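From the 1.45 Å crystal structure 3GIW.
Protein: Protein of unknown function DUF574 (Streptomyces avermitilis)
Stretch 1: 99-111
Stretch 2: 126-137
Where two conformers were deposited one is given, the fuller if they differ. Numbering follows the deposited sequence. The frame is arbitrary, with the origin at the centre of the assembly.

Stretch 1, residues 99-111: AQSVAPESRVVYV
Stretch 2 (126-137) ASTPEGRTAYVE

Residues 107-111 and 132-137 form neighbouring parallel strands, their directions 18° apart, with Arg107 paired to Arg132 and the register continuing to Val111 and Val136 at CA-CA spacings of 4.7-4.9 Å. Stretch 1 enters from a helix ending at Val102 and a type I turn, Ala103 to Ser106; stretch 2 enters through a loop. Extended backbones (phi -103 to -150°, psi 125 to 161° through the paired residues) set up the ladder: Val108 N to Arg132 O (3.0 Å), Ala134 N to Val108 O (3.0 Å), Tyr110 N to Ala134 O (2.9 Å) and Val136 N to Tyr110 O (2.9 Å). A weak bond from Arg132 N to Ser106 O (3.3 Å) begins it.

Gln100, buried, ties helix to loop. With chi1 m (-72°), chi2 t and chi3 -7°, its extended side chain presents OE1 to Thr128 N (3.0 Å), while NE2 donates to both Ser127 OG (3.0 Å) and Ser106 O (3.0 Å), satisfying the amide. Thr128, chi1 p, directs OG1 to Pro104 O (2.7 Å). Gly131 fits closely here: an ideal CB would lie 2.5 Å from both Ser106 O and Gln100 NE2, a clash.

Side chains alternate between sheet faces. Arg107, Val109, Val111, Arg132, Ala134 and Val136 share one. Both arginines adopt m, t, t, extending side by side so that their guanidiniums stack, centres 4.2 Å apart and planes at 29°, despite like charge. A water links Arg107 NE (3.2 Å) to Glu105 O (2.6 Å) and Glu130 O (3.1 Å). Farther along, the buried valines, all chi1 t, pack with Val109 CG1 4.1 Å from Val136 CG2; small Ala134 lies beside Val109. On the other face, Tyr110 (m, chi2 -76°) and Tyr135 (t, chi2 72°) diverge, leaving Tyr110 CB against Tyr135 CD1 at 3.9 Å. Together the stretches bury 792 Å².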

# COMPACT_ATOMS: atom_id res chain seq x y z
N ALA A 99 -6.18 -3.69 12.96
CA ALA A 99 -7.31 -4.62 12.82
C ALA A 99 -7.55 -5.38 14.12
O ALA A 99 -8.69 -5.53 14.57
CB ALA A 99 -7.04 -5.60 11.68
N GLN A 100 -6.48 -5.86 14.74
CA GLN A 100 -6.62 -6.68 15.96
C GLN A 100 -7.03 -5.89 17.22
O GLN A 100 -7.62 -6.46 18.15
CB GLN A 100 -5.35 -7.54 16.18
CG GLN A 100 -5.25 -8.71 15.16
CD GLN A 100 -4.01 -9.57 15.31
OE1 GLN A 100 -3.11 -9.26 16.09
NE2 GLN A 100 -3.99 -10.68 14.60
N SER A 101 -6.75 -4.59 17.22
CA SER A 101 -7.26 -3.71 18.27
C SER A 101 -8.77 -3.58 18.17
O SER A 101 -9.45 -3.39 19.18
CB SER A 101 -6.59 -2.33 18.20
OG SER A 101 -6.99 -1.57 17.07
N VAL A 102 -9.31 -3.68 16.96
CA VAL A 102 -10.77 -3.61 16.78
C VAL A 102 -11.41 -4.96 17.09
O VAL A 102 -12.45 -5.03 17.76
CB VAL A 102 -11.15 -3.16 15.34
CG1 VAL A 102 -12.67 -3.26 15.13
CG2 VAL A 102 -10.66 -1.75 15.06
N ALA A 103 -10.80 -6.04 16.59
CA ALA A 103 -11.32 -7.37 16.71
C ALA A 103 -10.11 -8.31 16.80
O ALA A 103 -9.44 -8.56 15.78
CB ALA A 103 -12.20 -7.71 15.49
N PRO A 104 -9.79 -8.79 18.01
CA PRO A 104 -8.58 -9.60 18.20
C PRO A 104 -8.44 -10.83 17.32
O PRO A 104 -7.32 -11.26 17.04
CB PRO A 104 -8.65 -10.03 19.68
CG PRO A 104 -9.55 -9.09 20.30
CD PRO A 104 -10.50 -8.56 19.28
N GLU A 105 -9.57 -11.39 16.87
CA GLU A 105 -9.55 -12.57 16.02
C GLU A 105 -9.16 -12.30 14.57
O GLU A 105 -9.03 -13.24 13.77
CB GLU A 105 -10.92 -13.29 16.11
CG GLU A 105 -12.10 -12.65 15.39
CD GLU A 105 -12.75 -11.48 16.13
OE1 GLU A 105 -12.23 -11.07 17.20
OE2 GLU A 105 -13.81 -10.98 15.63
N SER A 106 -8.94 -11.03 14.22
CA SER A 106 -8.57 -10.68 12.84
C SER A 106 -7.30 -11.41 12.36
O SER A 106 -6.38 -11.71 13.14
CB SER A 106 -8.44 -9.16 12.62
OG SER A 106 -9.61 -8.44 13.01
N ARG A 107 -7.29 -11.68 11.06
CA ARG A 107 -6.23 -12.44 10.38
C ARG A 107 -5.63 -11.58 9.25
O ARG A 107 -6.38 -10.94 8.51
CB ARG A 107 -6.81 -13.71 9.76
CG ARG A 107 -7.54 -14.61 10.74
CD ARG A 107 -8.43 -15.59 10.01
NE ARG A 107 -8.86 -16.69 10.89
CZ ARG A 107 -9.72 -17.66 10.56
NH1 ARG A 107 -10.27 -17.70 9.35
NH2 ARG A 107 -10.02 -18.59 11.44
N VAL A 108 -4.30 -11.58 9.12
CA VAL A 108 -3.62 -10.75 8.11
C VAL A 108 -2.48 -11.54 7.49
O VAL A 108 -1.68 -12.17 8.20
CB VAL A 108 -3.05 -9.44 8.72
CG1 VAL A 108 -2.37 -8.61 7.66
CG2 VAL A 108 -4.16 -8.68 9.46
N VAL A 109 -2.45 -11.54 6.16
CA VAL A 109 -1.30 -12.05 5.42
C VAL A 109 -0.61 -10.84 4.77
O VAL A 109 -1.23 -10.11 4.01
CB VAL A 109 -1.66 -13.08 4.34
CG1 VAL A 109 -0.46 -13.49 3.47
CG2 VAL A 109 -2.29 -14.31 4.98
N TYR A 110 0.69 -10.69 5.04
CA TYR A 110 1.53 -9.67 4.45
C TYR A 110 2.41 -10.24 3.35
O TYR A 110 2.91 -11.39 3.46
CB TYR A 110 2.43 -9.16 5.53
CG TYR A 110 1.80 -8.41 6.68
CD1 TYR A 110 1.39 -7.10 6.52
CD2 TYR A 110 1.71 -8.96 7.95
CE1 TYR A 110 0.95 -6.33 7.61
CE2 TYR A 110 1.23 -8.22 9.05
CZ TYR A 110 0.85 -6.88 8.88
OH TYR A 110 0.42 -6.09 9.93
N VAL A 111 2.67 -9.45 2.32
CA VAL A 111 3.41 -9.90 1.15
C VAL A 111 4.35 -8.80 0.66
O VAL A 111 3.96 -7.65 0.53
CB VAL A 111 2.44 -10.25 -0.01
CG1 VAL A 111 3.21 -10.82 -1.20
CG2 VAL A 111 1.34 -11.23 0.47
N ALA A 126 3.94 -11.00 15.06
CA ALA A 126 3.52 -10.83 16.46
C ALA A 126 2.02 -10.54 16.56
O ALA A 126 1.59 -9.38 16.64
CB ALA A 126 4.32 -9.73 17.13
N SER A 127 1.24 -11.62 16.60
CA SER A 127 -0.22 -11.59 16.57
C SER A 127 -0.80 -11.71 17.97
O SER A 127 -0.16 -12.27 18.86
CB SER A 127 -0.71 -12.77 15.72
OG SER A 127 -2.13 -12.77 15.62
N THR A 128 -2.01 -11.17 18.16
CA THR A 128 -2.82 -11.56 19.31
C THR A 128 -2.97 -13.08 19.27
O THR A 128 -2.87 -13.68 18.20
CB THR A 128 -4.24 -10.98 19.22
OG1 THR A 128 -4.80 -11.30 17.95
CG2 THR A 128 -4.26 -9.47 19.44
N PRO A 129 -3.20 -13.72 20.43
CA PRO A 129 -3.46 -15.16 20.43
C PRO A 129 -4.76 -15.57 19.71
O PRO A 129 -4.82 -16.66 19.13
CB PRO A 129 -3.52 -15.53 21.93
CG PRO A 129 -3.68 -14.25 22.66
CD PRO A 129 -3.16 -13.14 21.79
N GLU A 130 -5.77 -14.70 19.75
CA GLU A 130 -7.05 -14.97 19.10
C GLU A 130 -6.96 -14.93 17.57
O GLU A 130 -7.77 -15.55 16.86
CB GLU A 130 -8.10 -13.94 19.54
CG GLU A 130 -8.45 -13.97 21.03
CD GLU A 130 -7.59 -13.08 21.89
OE1 GLU A 130 -6.54 -12.60 21.42
OE2 GLU A 130 -7.95 -12.88 23.08
N GLY A 131 -5.99 -14.16 17.07
CA GLY A 131 -5.87 -13.88 15.64
C GLY A 131 -4.73 -14.66 15.01
O GLY A 131 -4.12 -15.53 15.65
N ARG A 132 -4.44 -14.35 13.75
CA ARG A 132 -3.33 -15.01 13.03
C ARG A 132 -2.70 -14.02 12.07
O ARG A 132 -3.41 -13.27 11.44
CB ARG A 132 -3.79 -16.19 12.17
CG ARG A 132 -4.72 -17.20 12.83
CD ARG A 132 -5.25 -18.18 11.76
NE ARG A 132 -6.09 -19.22 12.35
CZ ARG A 132 -6.63 -20.25 11.68
NH1 ARG A 132 -6.44 -20.38 10.36
NH2 ARG A 132 -7.36 -21.16 12.32
N THR A 133 -1.39 -14.07 11.93
CA THR A 133 -0.70 -13.34 10.85
C THR A 133 0.36 -14.23 10.21
O THR A 133 0.90 -15.17 10.83
CB THR A 133 -0.05 -12.03 11.34
OG1 THR A 133 1.06 -12.35 12.19
CG2 THR A 133 -1.04 -11.16 12.07
N ALA A 134 0.71 -13.88 8.99
CA ALA A 134 1.74 -14.58 8.25
C ALA A 134 2.44 -13.60 7.29
O ALA A 134 1.88 -12.54 6.97
CB ALA A 134 1.12 -15.76 7.48
N TYR A 135 3.62 -13.98 6.84
CA TYR A 135 4.40 -13.22 5.88
C TYR A 135 4.84 -14.12 4.76
O TYR A 135 5.34 -15.24 5.01
CB TYR A 135 5.64 -12.54 6.51
CG TYR A 135 6.46 -11.81 5.47
CD1 TYR A 135 5.98 -10.63 4.90
CD2 TYR A 135 7.66 -12.34 4.96
CE1 TYR A 135 6.66 -9.98 3.89
CE2 TYR A 135 8.36 -11.68 3.91
CZ TYR A 135 7.86 -10.49 3.39
OH TYR A 135 8.47 -9.79 2.39
N VAL A 136 4.64 -13.66 3.53
CA VAL A 136 5.01 -14.38 2.31
C VAL A 136 5.91 -13.45 1.48
O VAL A 136 5.54 -12.33 1.20
CB VAL A 136 3.68 -14.75 1.49
CG1 VAL A 136 4.02 -15.34 0.11
CG2 VAL A 136 2.76 -15.68 2.30
N GLU A 137 7.10 -13.90 1.12
CA GLU A 137 7.92 -13.21 0.15
C GLU A 137 7.52 -13.66 -1.25
O GLU A 137 7.72 -14.81 -1.61
CB GLU A 137 9.41 -13.49 0.38
CG GLU A 137 10.33 -12.63 -0.43
CD GLU A 137 11.79 -12.94 -0.14
OE1 GLU A 137 12.30 -13.98 -0.63
OE2 GLU A 137 12.41 -12.18 0.62
O HOH W 1 -8.83 -15.87 14.01